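Local structure of amidohydrolase (Xanthomonas campestris pv. campestris, 4DZH) at residues A[75-80]-A[324-329]; A[226-231]-A[262-267]; A[286-291]-A[330-335]; A[300-305]-A[344-349]; A[308-313]-A[360-365]. The protein probably catalyses the zinc-dependent hydrolytic deamination of adenosine-type nucleosides such as 5'-methylthioadenosine, using a TIM-barrel amidohydrolase fold. All coordinates share one frame; numbering follows the deposited sequence.

Contact 1 (A[75-80]-A[324-329]). With ZN (zinc ion), chain E.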
# COMPACT_ATOMS: atom_id res chain seq x y z
N LEU A 75 7.36 -7.75 12.76
CA LEU A 75 5.95 -7.84 12.47
C LEU A 75 5.49 -9.28 12.47
O LEU A 75 6.20 -10.22 12.05
CB LEU A 75 5.67 -7.20 11.13
CG LEU A 75 6.10 -5.73 11.04
CD1 LEU A 75 5.82 -5.15 9.65
CD2 LEU A 75 5.53 -4.81 12.18
N VAL A 76 4.27 -9.48 12.94
CA VAL A 76 3.68 -10.80 13.06
C VAL A 76 2.53 -10.89 12.08
O VAL A 76 1.50 -10.17 12.22
CB VAL A 76 3.21 -11.04 14.51
CG1 VAL A 76 2.47 -12.38 14.62
CG2 VAL A 76 4.41 -11.00 15.48
N ASN A 77 2.73 -11.68 11.02
CA ASN A 77 1.73 -11.83 9.99
C ASN A 77 0.81 -12.95 10.44
O ASN A 77 1.16 -14.12 10.33
CB ASN A 77 2.41 -12.17 8.64
CG ASN A 77 1.43 -12.20 7.46
OD1 ASN A 77 0.20 -12.45 7.62
ND2 ASN A 77 1.96 -12.02 6.24
N ALA A 78 -0.35 -12.58 10.95
CA ALA A 78 -1.17 -13.53 11.70
C ALA A 78 -2.13 -14.36 10.84
O ALA A 78 -3.03 -15.03 11.40
CB ALA A 78 -1.95 -12.75 12.81
N HIS A 79 -1.96 -14.35 9.51
CA HIS A 79 -2.71 -15.26 8.64
C HIS A 79 -2.06 -15.45 7.28
O HIS A 79 -2.14 -14.57 6.43
CB HIS A 79 -4.15 -14.77 8.41
CG HIS A 79 -4.98 -15.77 7.65
ND1 HIS A 79 -5.26 -17.02 8.14
CD2 HIS A 79 -5.52 -15.73 6.40
CE1 HIS A 79 -6.01 -17.69 7.27
NE2 HIS A 79 -6.18 -16.93 6.20
N THR A 80 -1.42 -16.60 7.09
CA THR A 80 -0.77 -16.87 5.80
C THR A 80 -1.16 -18.21 5.17
O THR A 80 -1.53 -19.16 5.86
CB THR A 80 0.78 -16.84 5.91
OG1 THR A 80 1.20 -17.78 6.93
CG2 THR A 80 1.24 -15.42 6.32
N LEU A 324 3.15 -10.07 0.43
CA LEU A 324 3.19 -10.39 1.88
C LEU A 324 3.68 -9.17 2.63
O LEU A 324 4.44 -9.27 3.61
CB LEU A 324 4.18 -11.55 2.16
CG LEU A 324 3.74 -12.84 1.49
CD1 LEU A 324 4.84 -13.94 1.68
CD2 LEU A 324 2.31 -13.38 1.91
N ASP A 325 3.29 -7.99 2.17
CA ASP A 325 3.84 -6.74 2.67
C ASP A 325 3.04 -6.30 3.88
O ASP A 325 1.91 -5.76 3.72
CB ASP A 325 3.74 -5.68 1.55
CG ASP A 325 4.29 -4.29 1.96
OD1 ASP A 325 4.52 -4.08 3.18
OD2 ASP A 325 4.46 -3.43 1.07
N MET A 326 3.57 -6.53 5.08
CA MET A 326 2.84 -6.11 6.28
C MET A 326 2.88 -4.61 6.49
O MET A 326 2.01 -4.08 7.19
CB MET A 326 3.37 -6.84 7.53
CG MET A 326 2.91 -8.28 7.61
SD MET A 326 1.17 -8.42 8.10
CE MET A 326 1.24 -7.78 9.80
N PHE A 327 3.88 -3.88 5.95
CA PHE A 327 3.84 -2.42 6.09
C PHE A 327 2.61 -1.89 5.37
O PHE A 327 1.88 -1.04 5.89
CB PHE A 327 5.11 -1.77 5.51
CG PHE A 327 6.28 -1.78 6.45
CD1 PHE A 327 7.00 -2.95 6.69
CD2 PHE A 327 6.67 -0.62 7.09
CE1 PHE A 327 8.06 -2.98 7.57
CE2 PHE A 327 7.76 -0.62 7.98
CZ PHE A 327 8.44 -1.78 8.21
N SER A 328 2.36 -2.39 4.17
CA SER A 328 1.16 -2.05 3.42
C SER A 328 -0.10 -2.51 4.10
O SER A 328 -1.05 -1.75 4.18
CB SER A 328 1.20 -2.63 2.02
OG SER A 328 0.04 -2.24 1.28
N GLU A 329 -0.11 -3.76 4.56
CA GLU A 329 -1.30 -4.30 5.22
C GLU A 329 -1.70 -3.41 6.42
O GLU A 329 -2.92 -3.13 6.64
CB GLU A 329 -1.04 -5.73 5.68
CG GLU A 329 -2.38 -6.47 5.80
CD GLU A 329 -2.96 -6.85 4.48
OE1 GLU A 329 -4.22 -7.00 4.42
OE2 GLU A 329 -2.21 -7.05 3.50
ZN ZN E . -6.97 -17.62 4.41
O HOH W 1 4.61 -10.83 5.86
O HOH W 2 -8.56 -16.74 3.51
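Met326 lies against Leu75, Val76 and Asn77, where the first strand of the amidohydrolase TIM barrel, 69-80, meets the start of helix 326-341. The Leu75 and Met326 side chains run past each other in opposite directions, with Leu75 CD1 3.7 Å from Met326 CB. The same methyl reaches Phe327 CE1 at 3.7 Å, and here the two side chains cross at about a right angle. Bends at chi2 and chi3 (-75° and -66°) turn the end of the methionine up against the strand backbone. Met326 SD thereby rests 3.8 Å from Asn77 CG, and Met326 CE comes within 3.4 Å of Val76 O. Met326 also touches Thr133 and Ile313 of two other barrel strands, so the side chain is buried at the heart of the fold.

Asn77 joins the segments by a polar route as well. Its ND2 donates to a water at 2.9 Å, and that water donates to Leu324 O at 2.7 Å. The same ND2 is hydrogen-bonded to Thr315 OG1, while OD1 accepts a weak bond from His79 N, so the amide is held at both ends beside the sulfur. Two residues on from Asn77, His79 NE2 binds the zinc ion at 2.1 Å, together with His81, His228 and Asp316. The His79-X-His81 pair at the end of the first strand is the HxH metal-binding motif familiar from this superfamily. On the other side of the contact Asp325 is the N-cap of its helix: Ser328 N donates to Asp325 OD1 at 2.9 Å, approaching from above the carboxylate plane, 67° out of it.

Contact 2 (A[226-231]-A[262-267]). With ZN (zinc ion), chain E.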
# COMPACT_ATOMS: atom_id res chain seq x y z
N HIS A 226 -7.24 -22.25 14.56
CA HIS A 226 -7.08 -21.18 13.55
C HIS A 226 -8.14 -21.36 12.46
O HIS A 226 -8.04 -22.30 11.67
CB HIS A 226 -5.68 -21.37 12.94
CG HIS A 226 -5.29 -20.36 11.90
ND1 HIS A 226 -4.02 -20.37 11.31
CD2 HIS A 226 -5.95 -19.34 11.31
CE1 HIS A 226 -3.94 -19.40 10.43
NE2 HIS A 226 -5.10 -18.75 10.41
N LEU A 227 -9.14 -20.48 12.40
CA LEU A 227 -10.34 -20.72 11.60
C LEU A 227 -10.80 -19.52 10.78
O LEU A 227 -11.12 -18.46 11.34
CB LEU A 227 -11.48 -21.14 12.52
CG LEU A 227 -12.88 -21.33 11.95
CD1 LEU A 227 -12.88 -22.54 11.06
CD2 LEU A 227 -13.91 -21.54 13.11
N HIS A 228 -10.88 -19.67 9.46
CA HIS A 228 -11.59 -18.67 8.66
C HIS A 228 -13.04 -18.55 9.13
O HIS A 228 -13.78 -19.54 9.05
CB HIS A 228 -11.62 -19.02 7.17
CG HIS A 228 -10.27 -19.16 6.52
ND1 HIS A 228 -9.80 -20.37 6.08
CD2 HIS A 228 -9.35 -18.23 6.13
CE1 HIS A 228 -8.63 -20.20 5.48
NE2 HIS A 228 -8.34 -18.91 5.50
N THR A 229 -13.46 -17.37 9.57
CA THR A 229 -14.78 -17.23 10.20
C THR A 229 -15.54 -15.99 9.71
O THR A 229 -15.04 -14.86 9.82
CB THR A 229 -14.63 -17.12 11.72
OG1 THR A 229 -13.83 -18.20 12.23
CG2 THR A 229 -16.01 -17.16 12.45
N HIS A 230 -16.77 -16.16 9.19
CA HIS A 230 -17.58 -15.01 8.78
C HIS A 230 -16.87 -14.12 7.73
O HIS A 230 -16.94 -12.87 7.76
CB HIS A 230 -18.06 -14.16 9.98
CG HIS A 230 -19.23 -14.75 10.71
ND1 HIS A 230 -20.26 -13.97 11.19
CD2 HIS A 230 -19.51 -16.03 11.05
CE1 HIS A 230 -21.14 -14.75 11.79
NE2 HIS A 230 -20.71 -16.00 11.72
N GLU A 231 -16.21 -14.78 6.79
CA GLU A 231 -15.48 -14.09 5.77
C GLU A 231 -16.40 -13.44 4.72
O GLU A 231 -16.10 -12.40 4.14
CB GLU A 231 -14.47 -15.05 5.11
CG GLU A 231 -13.65 -14.33 4.03
CD GLU A 231 -12.60 -15.19 3.38
OE1 GLU A 231 -12.65 -16.42 3.56
OE2 GLU A 231 -11.69 -14.61 2.72
N ILE A 262 -8.64 -18.37 17.07
CA ILE A 262 -8.14 -17.30 16.22
C ILE A 262 -9.09 -17.19 15.03
O ILE A 262 -9.07 -18.06 14.14
CB ILE A 262 -6.71 -17.64 15.71
CG1 ILE A 262 -5.79 -18.06 16.86
CG2 ILE A 262 -6.16 -16.45 14.92
CD1 ILE A 262 -4.44 -18.68 16.40
N ALA A 263 -9.94 -16.16 15.02
CA ALA A 263 -10.98 -16.05 14.02
C ALA A 263 -10.53 -15.12 12.91
O ALA A 263 -10.36 -13.92 13.12
CB ALA A 263 -12.26 -15.49 14.67
N VAL A 264 -10.39 -15.67 11.72
CA VAL A 264 -9.82 -14.89 10.61
C VAL A 264 -10.89 -14.27 9.71
O VAL A 264 -11.91 -14.91 9.39
CB VAL A 264 -8.89 -15.79 9.79
CG1 VAL A 264 -8.18 -14.96 8.70
CG2 VAL A 264 -7.86 -16.43 10.74
N HIS A 265 -10.69 -13.01 9.37
CA HIS A 265 -11.52 -12.24 8.42
C HIS A 265 -12.63 -11.48 9.11
O HIS A 265 -12.58 -10.27 9.26
CB HIS A 265 -12.00 -13.04 7.20
CG HIS A 265 -10.88 -13.56 6.34
ND1 HIS A 265 -9.94 -12.74 5.74
CD2 HIS A 265 -10.57 -14.83 5.95
CE1 HIS A 265 -9.10 -13.48 5.03
NE2 HIS A 265 -9.44 -14.75 5.16
N MET A 266 -13.64 -12.23 9.50
CA MET A 266 -14.68 -11.68 10.37
C MET A 266 -15.26 -10.38 9.79
O MET A 266 -15.36 -9.37 10.51
CB MET A 266 -14.11 -11.52 11.80
CG MET A 266 -13.72 -12.83 12.49
SD MET A 266 -15.21 -13.67 13.12
CE MET A 266 -15.15 -13.11 14.85
N THR A 267 -15.62 -10.38 8.49
CA THR A 267 -16.19 -9.21 7.81
C THR A 267 -17.67 -9.02 8.07
O THR A 267 -18.19 -7.90 8.06
CB THR A 267 -16.03 -9.24 6.28
OG1 THR A 267 -16.72 -10.35 5.74
CG2 THR A 267 -14.53 -9.33 5.86
ZN ZN E . -6.97 -17.62 4.41
O HOH W 2 -8.56 -16.74 3.51
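Strands 226-229 and 262-265 run parallel with a crossing angle of -38°, pairing His226 with Ile262, Leu227 with Ala263 and His228 with Val264. Leu227 bonds to both neighbours of Ala263: its N donates to Ile262 O at 3.0 Å and its O accepts from Val264 N at 2.9 Å. Thr229 OG1 reaches that same Leu227 O from the opposite face of the carbonyl plane. The ladder continues through Thr229 N to Val264 O and Met266 N to Thr229 O, and past the strand ends Thr267 OG1 donates to Glu231 O at 2.7 Å.

His226, His228, Ile262 and Val264 share one face of the sheet. Val264 CG2 sits at the edge of the His226 ring, 3.5 Å from CD2, while His226 NE2 is hydrogen-bonded to His79. The His265 ring is sandwiched: Val264 CG1 lies over its centre, and the Glu231 carboxylate stacks on the opposite face, the planes only 10° apart and CD 3.3 Å from His265 CD2. Rim to rim with it, nearly coplanar at 8°, lies the His228 ring, whose ND1 is fixed by His201 O.

His228 NE2 binds the zinc ion at 2.2 Å, and a zinc-bound water lies in the plane of the His265 ring, 2.7 Å from its NE2. Neighbouring strand ends delivering a metal ligand and a second histidine to one water are characteristic of the amidohydrolase TIM-barrel active site.

Contact 3 (A[286-291]-A[330-335]). With MG (magnesium ion), chain B.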
# COMPACT_ATOMS: atom_id res chain seq x y z
N HIS A 286 -7.41 -9.54 11.13
CA HIS A 286 -7.89 -8.68 10.07
C HIS A 286 -6.95 -8.74 8.87
O HIS A 286 -5.75 -8.50 9.00
CB HIS A 286 -8.00 -7.26 10.65
CG HIS A 286 -8.55 -6.22 9.73
ND1 HIS A 286 -9.55 -6.46 8.79
CD2 HIS A 286 -8.25 -4.90 9.61
CE1 HIS A 286 -9.82 -5.34 8.15
NE2 HIS A 286 -9.05 -4.37 8.63
N CYS A 287 -7.51 -9.08 7.71
CA CYS A 287 -6.81 -9.19 6.43
C CYS A 287 -7.49 -8.23 5.43
O CYS A 287 -8.22 -8.64 4.50
CB CYS A 287 -6.91 -10.64 5.92
SG CYS A 287 -6.18 -11.85 7.04
N PRO A 288 -7.26 -6.93 5.60
CA PRO A 288 -8.05 -5.97 4.81
C PRO A 288 -7.83 -6.04 3.30
O PRO A 288 -8.74 -5.87 2.50
CB PRO A 288 -7.57 -4.60 5.35
CG PRO A 288 -6.23 -4.89 6.06
CD PRO A 288 -6.38 -6.29 6.61
N GLU A 289 -6.57 -6.22 2.85
CA GLU A 289 -6.35 -6.17 1.42
C GLU A 289 -7.03 -7.33 0.70
O GLU A 289 -7.61 -7.12 -0.41
CB GLU A 289 -4.84 -6.03 1.05
CG GLU A 289 -4.23 -4.72 1.61
CD GLU A 289 -2.78 -4.46 1.26
OE1 GLU A 289 -2.19 -5.25 0.46
OE2 GLU A 289 -2.27 -3.43 1.76
N SER A 290 -6.93 -8.54 1.27
CA SER A 290 -7.61 -9.69 0.71
C SER A 290 -9.12 -9.46 0.71
O SER A 290 -9.79 -9.75 -0.29
CB SER A 290 -7.26 -10.94 1.49
OG SER A 290 -8.07 -12.04 1.07
N ASN A 291 -9.64 -8.94 1.84
CA ASN A 291 -11.09 -8.71 1.96
C ASN A 291 -11.56 -7.71 0.87
O ASN A 291 -12.64 -7.87 0.26
CB ASN A 291 -11.46 -8.12 3.33
CG ASN A 291 -11.24 -9.04 4.52
OD1 ASN A 291 -11.24 -8.56 5.66
ND2 ASN A 291 -11.05 -10.36 4.30
N ASN A 330 -0.70 -2.96 7.19
CA ASN A 330 -0.94 -2.12 8.35
C ASN A 330 -1.53 -0.81 7.93
O ASN A 330 -2.51 -0.33 8.53
CB ASN A 330 0.36 -1.80 9.11
CG ASN A 330 0.99 -3.02 9.78
OD1 ASN A 330 0.35 -4.05 10.00
ND2 ASN A 330 2.25 -2.87 10.18
N ARG A 331 -0.94 -0.16 6.90
CA ARG A 331 -1.50 1.10 6.41
C ARG A 331 -2.95 0.91 5.92
O ARG A 331 -3.81 1.73 6.24
CB ARG A 331 -0.65 1.67 5.29
CG ARG A 331 -1.21 2.99 4.76
CD ARG A 331 -1.53 2.97 3.23
NE ARG A 331 -0.28 2.62 2.56
CZ ARG A 331 -0.07 1.45 1.94
NH1 ARG A 331 1.13 1.19 1.45
NH2 ARG A 331 -1.04 0.53 1.80
N THR A 332 -3.20 -0.17 5.17
CA THR A 332 -4.56 -0.40 4.67
C THR A 332 -5.53 -0.58 5.85
O THR A 332 -6.65 -0.00 5.85
CB THR A 332 -4.57 -1.61 3.76
OG1 THR A 332 -3.67 -1.38 2.65
CG2 THR A 332 -5.97 -1.81 3.19
N ALA A 333 -5.10 -1.35 6.85
CA ALA A 333 -5.93 -1.59 8.06
C ALA A 333 -6.22 -0.24 8.71
O ALA A 333 -7.37 0.05 9.07
CB ALA A 333 -5.23 -2.52 9.06
N ALA A 334 -5.20 0.58 8.86
CA ALA A 334 -5.40 1.81 9.60
C ALA A 334 -6.32 2.77 8.86
O ALA A 334 -7.14 3.45 9.52
CB ALA A 334 -4.04 2.48 9.88
N ILE A 335 -6.18 2.90 7.53
CA ILE A 335 -6.98 3.92 6.82
C ILE A 335 -8.38 3.39 6.55
O ILE A 335 -9.36 4.12 6.71
CB ILE A 335 -6.27 4.46 5.54
CG1 ILE A 335 -6.16 3.34 4.48
CG2 ILE A 335 -4.88 5.03 5.96
CD1 ILE A 335 -5.47 3.82 3.21
MG MG B . -0.51 -6.18 -0.14
O HOH W 3 -9.71 -1.72 8.72
O HOH W 4 -0.10 -6.44 1.85
O HOH W 5 -1.00 -5.91 -2.23
O HOH W 6 0.65 -4.40 -0.36
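The imidazole of His286 sits obliquely against Ala333, with CD2 3.9 Å from Ala333 CB, and carries Pro288 CD over the centre of one face. Pro288 packs against both the ring and the helix, its CG 4.0 Å from Ala333 CB and its CB near the Thr332 methyl. These residues stand where strand 283-286 of the TIM barrel gives way to helix 288-293, which packs on helix 326-341.

The second flat group, the carboxylate of Glu289, divides its two oxygens between a metal and a helix. OE1 binds the magnesium ion at 2.0 Å, alongside Asn321, Asp323 and three waters, which makes six ligands. OE2 accepts from Thr332 OG1 at 2.6 Å; the hydroxyl comes to the anti side, 19° out of the carboxylate plane. Ser328 OG is bonded to OE2 as well, so the rotation of the carboxylate is fixed by two hydroxyls and the metal. The Glu289 and Thr332 side chains meet at about a right angle: Glu289 reaches forward on an extended chain (chi2 -178°), and Thr332 stands across it, OG1 at the carboxylate and CG2 3.7 Å from Glu289 CG.

Glu289 OE2 also lies at the edge of the Arg331 guanidinium, but at 4.1 Å from NH2 this is too long for a salt bridge. That NH2 is hydrogen-bonded to Ser328 OG and lies close to the NH2 of Arg331 in the second subunit, placing the magnesium site beside the dimer interface. At the imidazole end of the contact a water joins the segments, 2.7 Å from His286 NE2 and donating to Ala333 O at 3.0 Å.

Contact 4 (A[300-305]-A[344-349])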
# COMPACT_ATOMS: atom_id res chain seq x y z
N PRO A 300 -15.13 -4.80 11.08
CA PRO A 300 -15.26 -3.60 11.94
C PRO A 300 -14.11 -3.52 12.91
O PRO A 300 -14.25 -3.72 14.13
CB PRO A 300 -16.59 -3.84 12.68
CG PRO A 300 -16.79 -5.32 12.64
CD PRO A 300 -16.07 -5.87 11.42
N ALA A 301 -12.92 -3.27 12.34
CA ALA A 301 -11.73 -3.32 13.16
C ALA A 301 -11.72 -2.34 14.30
O ALA A 301 -11.25 -2.66 15.40
CB ALA A 301 -10.47 -3.15 12.27
N CYS A 302 -12.22 -1.12 14.07
CA CYS A 302 -12.26 -0.15 15.14
C CYS A 302 -13.23 -0.63 16.24
O CYS A 302 -12.92 -0.53 17.43
CB CYS A 302 -12.71 1.21 14.62
SG CYS A 302 -12.84 2.42 15.94
N ALA A 303 -14.37 -1.16 15.83
CA ALA A 303 -15.34 -1.64 16.83
C ALA A 303 -14.74 -2.74 17.71
O ALA A 303 -14.93 -2.74 18.94
CB ALA A 303 -16.63 -2.10 16.16
N LEU A 304 -14.02 -3.66 17.08
CA LEU A 304 -13.45 -4.79 17.79
C LEU A 304 -12.37 -4.29 18.71
O LEU A 304 -12.27 -4.75 19.84
CB LEU A 304 -12.82 -5.78 16.80
CG LEU A 304 -13.80 -6.63 15.98
CD1 LEU A 304 -13.13 -7.24 14.76
CD2 LEU A 304 -14.31 -7.77 16.87
N GLN A 305 -11.52 -3.38 18.22
CA GLN A 305 -10.42 -2.93 19.05
C GLN A 305 -10.96 -2.19 20.30
O GLN A 305 -10.51 -2.42 21.41
CB GLN A 305 -9.45 -2.08 18.20
CG GLN A 305 -8.21 -1.66 18.94
CD GLN A 305 -8.45 -0.36 19.67
OE1 GLN A 305 -9.19 0.50 19.19
NE2 GLN A 305 -7.83 -0.22 20.84
N ALA A 344 -12.20 9.41 12.00
CA ALA A 344 -10.79 9.58 11.67
C ALA A 344 -9.83 9.22 12.79
O ALA A 344 -8.61 9.18 12.55
CB ALA A 344 -10.54 11.01 11.20
N THR A 345 -10.33 8.97 14.01
CA THR A 345 -9.46 8.60 15.13
C THR A 345 -9.34 7.08 15.32
O THR A 345 -8.57 6.62 16.16
CB THR A 345 -9.93 9.19 16.49
OG1 THR A 345 -11.09 8.49 16.97
CG2 THR A 345 -10.15 10.71 16.39
N ALA A 346 -10.08 6.32 14.51
CA ALA A 346 -10.04 4.85 14.55
C ALA A 346 -8.65 4.32 14.25
O ALA A 346 -7.96 4.89 13.37
CB ALA A 346 -11.02 4.29 13.54
N LEU A 347 -8.24 3.26 14.95
CA LEU A 347 -7.01 2.53 14.66
C LEU A 347 -5.85 3.49 14.38
O LEU A 347 -5.30 3.53 13.26
CB LEU A 347 -7.23 1.57 13.49
CG LEU A 347 -6.87 0.13 13.80
CD1 LEU A 347 -7.79 -0.41 14.90
CD2 LEU A 347 -6.94 -0.77 12.57
N ASP A 348 -5.49 4.27 15.39
CA ASP A 348 -4.40 5.23 15.19
C ASP A 348 -3.07 4.52 14.96
O ASP A 348 -2.98 3.29 15.07
CB ASP A 348 -4.32 6.30 16.31
CG ASP A 348 -3.98 5.72 17.69
OD1 ASP A 348 -3.42 4.62 17.83
OD2 ASP A 348 -4.27 6.43 18.69
N ALA A 349 -2.04 5.27 14.62
CA ALA A 349 -0.80 4.63 14.20
C ALA A 349 -0.26 3.68 15.29
O ALA A 349 0.16 2.54 14.98
CB ALA A 349 0.23 5.67 13.82
O HOH W 7 -9.84 2.21 17.10
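Gln305 faces Leu347 from the last turn of helix 301-306, and its side chain can be followed outward from the backbone. CB makes the apolar contact, 4.1 Å from Leu347 CD1. CG then continues opposite the backbone N (chi1 -175°), and a bend at chi2 (-88°) swings the amide round toward the 344-349 loop. At the tip OE1 accepts from a water at 2.8 Å, and this water in turn accepts from Leu347 N at 2.9 Å. The glutamine therefore touches one loop residue twice: directly through its aliphatic root, and through a water at its polar end.

Leu347 adopts a left-handed backbone conformation (phi 43°), and its isobutyl group projects to the helix. CD1 meets Gln305 CB and also lies 4.2 Å from Ala301 O, while the other branch, CD2, is 4.3 Å from Ala301 CB. The leucine also touches Ala337 of helix 326-341. Next to it the contact tightens: Cys302 directs SG at the preceding loop residue, and the sulfur comes 3.5 Å from Ala346 CB. The carbonyl of Ala346 is bound by Lys338 NZ, which ties the loop back to the helix before it.

Asp348 is the N-cap of helix 349-363, and Ala349 N is hydrogen-bonded to Asp93 of the second subunit, so the loop also faces the dimer partner. The arrangement is a largely apolar junction with one water bridge, well away from the zinc, that packs the short helix ahead of barrel strand 310-313 against the connection between the two helices following that strand in the TIM barrel.

Contact 5 (A[308-313]-A[360-365])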
# COMPACT_ATOMS: atom_id res chain seq x y z
N SER A 308 -12.16 -4.16 23.17
CA SER A 308 -11.08 -4.93 23.77
C SER A 308 -10.94 -6.34 23.19
O SER A 308 -10.43 -7.24 23.85
CB SER A 308 -11.20 -4.99 25.31
OG SER A 308 -10.95 -3.71 25.90
N VAL A 309 -11.37 -6.52 21.94
CA VAL A 309 -11.09 -7.79 21.29
C VAL A 309 -9.65 -7.78 20.79
O VAL A 309 -9.28 -6.86 20.04
CB VAL A 309 -12.04 -8.07 20.12
CG1 VAL A 309 -11.57 -9.38 19.41
CG2 VAL A 309 -13.48 -8.21 20.63
N ASN A 310 -8.85 -8.74 21.23
CA ASN A 310 -7.47 -8.81 20.72
C ASN A 310 -7.43 -8.86 19.18
O ASN A 310 -7.98 -9.77 18.58
CB ASN A 310 -6.69 -9.96 21.29
CG ASN A 310 -5.25 -9.92 20.85
OD1 ASN A 310 -4.49 -9.04 21.27
ND2 ASN A 310 -4.89 -10.84 19.97
N LEU A 311 -6.83 -7.84 18.55
CA LEU A 311 -6.84 -7.71 17.09
C LEU A 311 -5.43 -7.89 16.53
O LEU A 311 -4.47 -7.27 17.00
CB LEU A 311 -7.38 -6.35 16.65
CG LEU A 311 -7.70 -6.07 15.17
CD1 LEU A 311 -8.88 -6.91 14.70
CD2 LEU A 311 -7.95 -4.63 14.90
N ALA A 312 -5.32 -8.77 15.52
CA ALA A 312 -4.08 -8.95 14.77
C ALA A 312 -4.29 -8.66 13.29
O ALA A 312 -5.42 -8.46 12.82
CB ALA A 312 -3.60 -10.38 14.97
N ILE A 313 -3.18 -8.65 12.53
CA ILE A 313 -3.22 -8.31 11.12
C ILE A 313 -2.50 -9.41 10.35
O ILE A 313 -1.48 -9.93 10.80
CB ILE A 313 -2.54 -6.92 10.89
CG1 ILE A 313 -3.37 -5.82 11.55
CG2 ILE A 313 -2.38 -6.62 9.36
CD1 ILE A 313 -2.72 -4.44 11.55
N GLY A 360 -0.66 -9.64 17.21
CA GLY A 360 -0.37 -10.91 16.56
C GLY A 360 0.30 -11.90 17.51
O GLY A 360 -0.05 -13.06 17.50
N ALA A 361 1.26 -11.43 18.30
CA ALA A 361 1.95 -12.27 19.28
C ALA A 361 0.92 -12.97 20.16
O ALA A 361 0.94 -14.19 20.31
CB ALA A 361 2.88 -11.46 20.13
N ARG A 362 -0.00 -12.17 20.70
CA ARG A 362 -1.05 -12.69 21.59
C ARG A 362 -2.02 -13.63 20.88
O ARG A 362 -2.48 -14.63 21.48
CB ARG A 362 -1.82 -11.54 22.21
CG ARG A 362 -1.01 -10.81 23.26
CD ARG A 362 -1.74 -9.57 23.76
NE ARG A 362 -0.97 -8.91 24.82
CZ ARG A 362 -1.35 -7.79 25.43
NH1 ARG A 362 -2.51 -7.21 25.11
NH2 ARG A 362 -0.61 -7.27 26.39
N ALA A 363 -2.34 -13.34 19.62
CA ALA A 363 -3.26 -14.20 18.86
C ALA A 363 -2.67 -15.60 18.66
O ALA A 363 -3.40 -16.59 18.60
CB ALA A 363 -3.57 -13.56 17.50
N LEU A 364 -1.35 -15.69 18.56
CA LEU A 364 -0.70 -16.96 18.26
C LEU A 364 -0.26 -17.67 19.53
O LEU A 364 0.26 -18.77 19.48
CB LEU A 364 0.52 -16.75 17.34
CG LEU A 364 0.28 -16.60 15.83
CD1 LEU A 364 -0.77 -15.54 15.52
CD2 LEU A 364 1.60 -16.23 15.14
N GLY A 365 -0.50 -17.05 20.69
CA GLY A 365 -0.06 -17.62 21.96
C GLY A 365 1.41 -17.39 22.28
O GLY A 365 2.00 -18.07 23.16
O HOH W 8 -5.10 -7.81 23.48
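Strand 310-313 passes the C-terminal turn of helix 349-363 so closely that the CA atoms of Ala312 and Gly360 are 4.6 Å apart. This is the last strand of the TIM barrel meeting the second helix that follows it. Close approach is possible because both sides are small: Ala312 CB rests 3.6 Å from Gly360 CA and 4.1 Å from Ala363 CB. The helix ends immediately afterwards in a Schellman motif, with Gly365 at positive phi.

Two residues before Ala312, Asn310 brings a polar group to the same helix turn. With its CG trans to N (chi1 -174°), it carries the amide to Arg362 and Ala363, crossing the arginine side chain at a slant. Asn310 OD1 is 3.7 Å from Arg362 CD, and ND2 lies near Ala363 without bonding to it. Instead, ND2 is hydrogen-bonded to Ser283 OG and to Gly359 O, which settles the orientation of the amide. The arginine extends outward from this point, its exposed guanidinium inclined at 44° to the amide. A single water closes the gap, lying in plane at the edge of the guanidinium: it donates to Asn310 OD1 at 2.6 Å and accepts from Arg362 NH1 at 3.1 Å.

How the contacts relate
All five contacts belong to one TIM barrel. Contacts 1 and 2 supply ligands of the same zinc; contact 1 is the more central of the two and mainly apolar, whereas contact 2 is a parallel strand pair rich in histidines. Contacts 1 and 3 share helix 326-341, and Glu329 of the first meets Glu289 N of the second. In contact 5 the last strand borders contact 1 through Ala78 N and Ile313 O. Contact 4, farthest from the chain centre, is mostly apolar, with one water bridge. It reaches the second subunit, as contact 3 does beside its magnesium, while contact 5 runs from buried alanines to an exposed arginine.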